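Local coordinates for AGR_C_4470p (Agrobacterium tumefaciens str. C58, PDB 2HQV), which is of unknown function but belongs to the ChuX/HutX family of haem-utilisation proteins, and so may bind or handle haem, at residues 74-77 with 78-82; 173-176 with 177-181. All coordinates share one frame; numbering follows the deposited sequence.

Two helices of one antiparallel-sheet domain illustrate how a helix sorts side chains into a sheet side and a solvent side. Contact 1 is the C-terminal part of helix 72-79 and the turn after it; contact 2 lies within helix 172-185. Their centres are about 11 Å apart, and both are partly buried, sending apolar groups to strands 129-139 and 142-151. Most charged groups lie toward solvent, but contact 2 pairs the buried Gln174 amide and the Glu179 carboxylate within the fold. Contact 1 passes into a type I turn; contact 2 stays helical, its first bond weak. They meet at Trp82, whose O accepts a probable hydrogen bond from Gln174 NE2 at 2.8 Å.

Contact 1: 74-77 with 78-82; sequences AIWN and EMRGW
Met79, a selenomethionine here, folds its terminal methyl back over the preceding turn of helix, where CE lies 3.9 Å from Ile75 CG2 and 4.0 Å from Trp76 CE3. The bend at its last torsion (chi3 -64°) is what brings CE back between these two residues, meeting the indole obliquely while the two side chains cross at about a right angle. Ile75 offers only its CG2 branch; beyond this contact its side chain touches Ile132, Phe134 and Phe149 of the sheet. On another flank Met79 CG rests over one face of the Trp82 ring, offset toward its rim, 3.6 Å above the plane. This buried side is the close-packed one, and it belongs to a helix laid against an antiparallel sheet, with Met79 also touching Val147 and Phe149.

Met79 N is bound to Ile75 O at 2.9 Å in a nearly straight bond (167°), whereas Arg80 N reaches Trp76 O at 142° and adds a weak second bond to Asn77 O, and a type I beta turn carries the chain from Met79 to Trp82. Farther along the indole, on the same side as the methionine methyl, the Arg80 chain passes the pyrrole part obliquely, its CD 3.7 Å from Trp76 NE1. That nitrogen gives its hydrogen to Pro103 O, which fixes the indole's polar edge, and Phe112 meets the ring edge-to-face.

Toward solvent the fit is slacker. Asn77 OD1 lies near the guanidinium plane of Arg80, at its edge, but 3.9 Å from NH1, while Arg80 NE has a weak hydrogen bond to Leu102 O. Glu78 touches the preceding turn with CB, 3.2 Å from Ala74 O, while its carboxylate leads away.

Contact 2: 173-176 with 177-181; sequences GQLA and KFEEL
Glu179 crosses Leu175 obliquely, one turn on in the helix, and its chain can be traced outward atom by atom. CB stands 3.6 Å from Leu175 O. Because CG is set beside the backbone N (chi1 -54°), it passes only 3.0 Å from that same oxygen and also comes within 3.9 Å of Leu175 CD1. The chain then runs extended: CD sits 3.9 Å from Leu175 CG, and at the tip OE2 rests against the leucine branch point, 3.8 Å from CG, whereas OE1 only comes near the backbone, 4.0 Å from Leu175 O. OE2 also forms a salt bridge with Arg143 on strand 142-151, whose side chain touches Leu175. Helix 172-185 packs on the antiparallel sheet of the ChuX/HutX domain, where the buried Phe178 touches Phe134, Cys145 and Val147 and Leu175 also touches Cys145.

Backbone bonding is regular i to i+4: Glu179 N points almost straight (178°) at Leu175 O, although Lys177 N makes only a weak bond to Gly173 O. Lys177, fully extended beyond CG, passes that carbonyl with CG at 3.4 Å before its NZ hydrogen-bonds to Gly81 O.

Contact 1: 74-77 with 78-82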
ATOM      1  N   ALA A  74      -6.602  20.661   6.577  1.00 29.80           N
ATOM      2  CA  ALA A  74      -5.685  21.662   7.118  1.00 31.06           C
ATOM      3  C   ALA A  74      -4.275  21.098   7.246  1.00 30.74           C
ATOM      4  O   ALA A  74      -3.285  21.765   6.918  1.00 28.54           O
ATOM      5  CB  ALA A  74      -6.173  22.145   8.483  1.00 32.89           C
ATOM      6  N   ILE A  75      -4.184  19.863   7.725  1.00 30.13           N
ATOM      7  CA  ILE A  75      -2.892  19.222   7.904  1.00 31.25           C
ATOM      8  C   ILE A  75      -2.225  18.926   6.566  1.00 31.18           C
ATOM      9  O   ILE A  75      -1.023  19.153   6.403  1.00 29.66           O
ATOM     10  CB  ILE A  75      -3.040  17.945   8.764  1.00 29.93           C
ATOM     11  CG1 ILE A  75      -3.420  18.358  10.196  1.00 32.07           C
ATOM     12  CG2 ILE A  75      -1.741  17.134   8.757  1.00 28.93           C
ATOM     13  CD1 ILE A  75      -3.772  17.202  11.135  1.00 34.06           C
ATOM     14  N   TRP A  76      -2.999  18.435   5.604  1.00 31.00           N
ATOM     15  CA  TRP A  76      -2.449  18.150   4.284  1.00 33.02           C
ATOM     16  C   TRP A  76      -1.925  19.447   3.657  1.00 33.30           C
ATOM     17  O   TRP A  76      -0.821  19.483   3.123  1.00 31.86           O
ATOM     18  CB  TRP A  76      -3.519  17.530   3.383  1.00 32.77           C
ATOM     19  CG  TRP A  76      -3.002  17.102   2.060  1.00 34.05           C
ATOM     20  CD1 TRP A  76      -2.968  17.842   0.912  1.00 34.64           C
ATOM     21  CD2 TRP A  76      -2.411  15.835   1.738  1.00 35.17           C
ATOM     22  NE1 TRP A  76      -2.393  17.116  -0.101  1.00 35.30           N
ATOM     23  CE2 TRP A  76      -2.036  15.883   0.376  1.00 35.44           C
ATOM     24  CE3 TRP A  76      -2.152  14.668   2.471  1.00 34.98           C
ATOM     25  CZ2 TRP A  76      -1.427  14.800  -0.277  1.00 33.47           C
ATOM     26  CZ3 TRP A  76      -1.543  13.588   1.824  1.00 33.14           C
ATOM     27  CH2 TRP A  76      -1.184  13.669   0.463  1.00 35.29           C
ATOM     28  N   ASN A  77      -2.723  20.509   3.720  1.00 33.81           N
ATOM     29  CA  ASN A  77      -2.313  21.795   3.153  1.00 37.26           C
ATOM     30  C   ASN A  77      -1.033  22.273   3.837  1.00 35.47           C
ATOM     31  O   ASN A  77      -0.113  22.780   3.193  1.00 33.21           O
ATOM     32  CB  ASN A  77      -3.415  22.844   3.342  1.00 40.59           C
ATOM     33  CG  ASN A  77      -2.980  24.228   2.889  1.00 47.51           C
ATOM     34  OD1 ASN A  77      -2.700  24.446   1.709  1.00 50.93           O
ATOM     35  ND2 ASN A  77      -2.912  25.171   3.829  1.00 49.91           N
ATOM     36  N   GLU A  78      -0.989  22.101   5.150  1.00 33.52           N
ATOM     37  CA  GLU A  78       0.163  22.491   5.946  1.00 35.23           C
ATOM     38  C   GLU A  78       1.414  21.754   5.456  1.00 33.45           C
ATOM     39  O   GLU A  78       2.446  22.369   5.161  1.00 31.50           O
ATOM     40  CB  GLU A  78      -0.098  22.152   7.417  1.00 39.47           C
ATOM     41  CG  GLU A  78       0.829  22.822   8.397  1.00 48.03           C
ATOM     42  CD  GLU A  78       0.555  24.309   8.518  1.00 49.59           C
ATOM     43  OE1 GLU A  78      -0.488  24.681   9.100  1.00 53.09           O
ATOM     44  OE2 GLU A  78       1.377  25.101   8.021  1.00 49.05           O
HETATM   45  N   MSE A  79       1.316  20.434   5.355  1.00 29.40           N
HETATM   46  CA  MSE A  79       2.459  19.632   4.924  1.00 31.01           C
HETATM   47  C   MSE A  79       2.909  19.922   3.493  1.00 30.35           C
HETATM   48  O   MSE A  79       4.076  19.736   3.160  1.00 26.83           O
HETATM   49  CB  MSE A  79       2.148  18.143   5.087  1.00 28.72           C
HETATM   50  CG  MSE A  79       1.875  17.743   6.534  1.00 30.76           C
HETATM   51 SE   MSE A  79       1.702  15.819   6.744  1.00 38.02          SE
HETATM   52  CE  MSE A  79       0.112  15.530   5.660  1.00 31.05           C
ATOM     53  N   ARG A  80       1.991  20.377   2.647  1.00 30.48           N
ATOM     54  CA  ARG A  80       2.352  20.693   1.270  1.00 31.79           C
ATOM     55  C   ARG A  80       3.408  21.800   1.235  1.00 33.12           C
ATOM     56  O   ARG A  80       4.095  21.979   0.234  1.00 31.98           O
ATOM     57  CB  ARG A  80       1.119  21.131   0.473  1.00 33.63           C
ATOM     58  CG  ARG A  80       0.122  20.009   0.208  1.00 37.48           C
ATOM     59  CD  ARG A  80      -0.950  20.456  -0.764  1.00 42.15           C
ATOM     60  NE  ARG A  80      -0.341  20.977  -1.981  1.00 45.87           N
ATOM     61  CZ  ARG A  80      -0.342  22.259  -2.326  1.00 50.78           C
ATOM     62  NH1 ARG A  80      -0.933  23.162  -1.549  1.00 50.87           N
ATOM     63  NH2 ARG A  80       0.272  22.642  -3.437  1.00 51.69           N
ATOM     64  N   GLY A  81       3.537  22.540   2.332  1.00 34.67           N
ATOM     65  CA  GLY A  81       4.522  23.606   2.377  1.00 36.01           C
ATOM     66  C   GLY A  81       5.820  23.155   3.018  1.00 37.19           C
ATOM     67  O   GLY A  81       6.754  23.942   3.153  1.00 37.29           O
ATOM     68  N   TRP A  82       5.885  21.880   3.398  1.00 34.65           N
ATOM     69  CA  TRP A  82       7.074  21.332   4.052  1.00 35.17           C
ATOM     70  C   TRP A  82       8.207  20.958   3.105  1.00 35.15           C
ATOM     71  O   TRP A  82       9.301  20.625   3.552  1.00 34.26           O
ATOM     72  CB  TRP A  82       6.706  20.093   4.874  1.00 31.97           C
ATOM     73  CG  TRP A  82       5.851  20.339   6.089  1.00 31.59           C
ATOM     74  CD1 TRP A  82       5.237  21.509   6.454  1.00 30.58           C
ATOM     75  CD2 TRP A  82       5.494  19.372   7.085  1.00 29.98           C
ATOM     76  NE1 TRP A  82       4.521  21.324   7.614  1.00 29.31           N
ATOM     77  CE2 TRP A  82       4.661  20.024   8.024  1.00 31.71           C
ATOM     78  CE3 TRP A  82       5.796  18.016   7.274  1.00 31.19           C
ATOM     79  CZ2 TRP A  82       4.123  19.363   9.141  1.00 32.27           C
ATOM     80  CZ3 TRP A  82       5.259  17.354   8.388  1.00 29.65           C
ATOM     81  CH2 TRP A  82       4.432  18.034   9.306  1.00 30.76           C
TER

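Contact 2: 173-176 with 177-181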
ATOM      1  N   GLY A 173      14.638  22.893   8.668  1.00 34.57           N
ATOM      2  CA  GLY A 173      13.429  23.637   8.357  1.00 34.74           C
ATOM      3  C   GLY A 173      12.149  22.821   8.423  1.00 33.45           C
ATOM      4  O   GLY A 173      11.135  23.266   8.969  1.00 32.43           O
ATOM      5  N   GLN A 174      12.198  21.621   7.861  1.00 31.55           N
ATOM      6  CA  GLN A 174      11.040  20.732   7.843  1.00 31.10           C
ATOM      7  C   GLN A 174      10.687  20.277   9.253  1.00 28.78           C
ATOM      8  O   GLN A 174       9.524  20.291   9.650  1.00 27.55           O
ATOM      9  CB  GLN A 174      11.345  19.519   6.970  1.00 31.63           C
ATOM     10  CG  GLN A 174      10.121  18.741   6.542  1.00 33.07           C
ATOM     11  CD  GLN A 174      10.455  17.729   5.475  1.00 32.89           C
ATOM     12  OE1 GLN A 174      10.866  16.614   5.775  1.00 33.60           O
ATOM     13  NE2 GLN A 174      10.302  18.122   4.212  1.00 33.67           N
ATOM     14  N   LEU A 175      11.708  19.878  10.005  1.00 28.32           N
ATOM     15  CA  LEU A 175      11.531  19.426  11.381  1.00 29.29           C
ATOM     16  C   LEU A 175      10.825  20.483  12.216  1.00 28.97           C
ATOM     17  O   LEU A 175       9.909  20.171  12.970  1.00 27.57           O
ATOM     18  CB  LEU A 175      12.889  19.094  12.007  1.00 28.88           C
ATOM     19  CG  LEU A 175      12.865  18.671  13.480  1.00 29.90           C
ATOM     20  CD1 LEU A 175      11.937  17.470  13.659  1.00 30.73           C
ATOM     21  CD2 LEU A 175      14.280  18.332  13.939  1.00 33.54           C
ATOM     22  N   ALA A 176      11.258  21.737  12.082  1.00 30.53           N
ATOM     23  CA  ALA A 176      10.656  22.837  12.832  1.00 30.79           C
ATOM     24  C   ALA A 176       9.150  22.953  12.559  1.00 31.27           C
ATOM     25  O   ALA A 176       8.359  23.167  13.483  1.00 29.31           O
ATOM     26  CB  ALA A 176      11.358  24.157  12.487  1.00 33.24           C
ATOM     27  N   LYS A 177       8.755  22.809  11.295  1.00 28.98           N
ATOM     28  CA  LYS A 177       7.340  22.895  10.927  1.00 29.91           C
ATOM     29  C   LYS A 177       6.555  21.724  11.513  1.00 28.26           C
ATOM     30  O   LYS A 177       5.410  21.880  11.936  1.00 24.94           O
ATOM     31  CB  LYS A 177       7.183  22.914   9.401  1.00 31.94           C
ATOM     32  CG  LYS A 177       7.873  24.108   8.736  1.00 33.75           C
ATOM     33  CD  LYS A 177       7.698  24.096   7.231  1.00 37.15           C
ATOM     34  CE  LYS A 177       8.387  25.293   6.584  1.00 40.41           C
ATOM     35  NZ  LYS A 177       8.189  25.297   5.106  1.00 42.64           N
ATOM     36  N   PHE A 178       7.169  20.548  11.525  1.00 26.46           N
ATOM     37  CA  PHE A 178       6.525  19.364  12.090  1.00 27.68           C
ATOM     38  C   PHE A 178       6.267  19.607  13.586  1.00 28.66           C
ATOM     39  O   PHE A 178       5.138  19.475  14.071  1.00 29.08           O
ATOM     40  CB  PHE A 178       7.431  18.135  11.927  1.00 28.24           C
ATOM     41  CG  PHE A 178       7.004  16.955  12.760  1.00 29.15           C
ATOM     42  CD1 PHE A 178       6.067  16.045  12.283  1.00 29.29           C
ATOM     43  CD2 PHE A 178       7.508  16.779  14.046  1.00 28.40           C
ATOM     44  CE1 PHE A 178       5.634  14.976  13.072  1.00 29.59           C
ATOM     45  CE2 PHE A 178       7.078  15.710  14.845  1.00 30.52           C
ATOM     46  CZ  PHE A 178       6.137  14.808  14.351  1.00 28.54           C
ATOM     47  N   GLU A 179       7.324  19.960  14.309  1.00 29.00           N
ATOM     48  CA  GLU A 179       7.222  20.212  15.745  1.00 29.34           C
ATOM     49  C   GLU A 179       6.168  21.277  16.049  1.00 31.55           C
ATOM     50  O   GLU A 179       5.362  21.128  16.964  1.00 31.20           O
ATOM     51  CB  GLU A 179       8.577  20.656  16.286  1.00 28.21           C
ATOM     52  CG  GLU A 179       9.711  19.688  15.965  1.00 31.25           C
ATOM     53  CD  GLU A 179      11.026  20.111  16.586  1.00 31.71           C
ATOM     54  OE1 GLU A 179      11.331  21.322  16.548  1.00 31.45           O
ATOM     55  OE2 GLU A 179      11.756  19.236  17.103  1.00 31.14           O
ATOM     56  N   GLU A 180       6.192  22.348  15.263  1.00 33.01           N
ATOM     57  CA  GLU A 180       5.261  23.460  15.394  1.00 37.64           C
ATOM     58  C   GLU A 180       3.818  22.958  15.279  1.00 35.22           C
ATOM     59  O   GLU A 180       2.986  23.206  16.149  1.00 35.13           O
ATOM     60  CB  GLU A 180       5.560  24.468  14.285  1.00 43.63           C
ATOM     61  CG  GLU A 180       4.805  25.776  14.347  1.00 51.59           C
ATOM     62  CD  GLU A 180       4.950  26.561  13.047  1.00 56.04           C
ATOM     63  OE1 GLU A 180       6.082  26.632  12.517  1.00 57.55           O
ATOM     64  OE2 GLU A 180       3.937  27.106  12.555  1.00 57.85           O
ATOM     65  N   LEU A 181       3.523  22.251  14.196  1.00 31.63           N
ATOM     66  CA  LEU A 181       2.180  21.724  13.984  1.00 30.29           C
ATOM     67  C   LEU A 181       1.789  20.723  15.080  1.00 30.04           C
ATOM     68  O   LEU A 181       0.691  20.808  15.649  1.00 25.75           O
ATOM     69  CB  LEU A 181       2.092  21.066  12.606  1.00 28.50           C
ATOM     70  CG  LEU A 181       0.719  20.550  12.179  1.00 27.90           C
ATOM     71  CD1 LEU A 181      -0.297  21.701  12.188  1.00 29.96           C
ATOM     72  CD2 LEU A 181       0.824  19.934  10.803  1.00 30.11           C
TER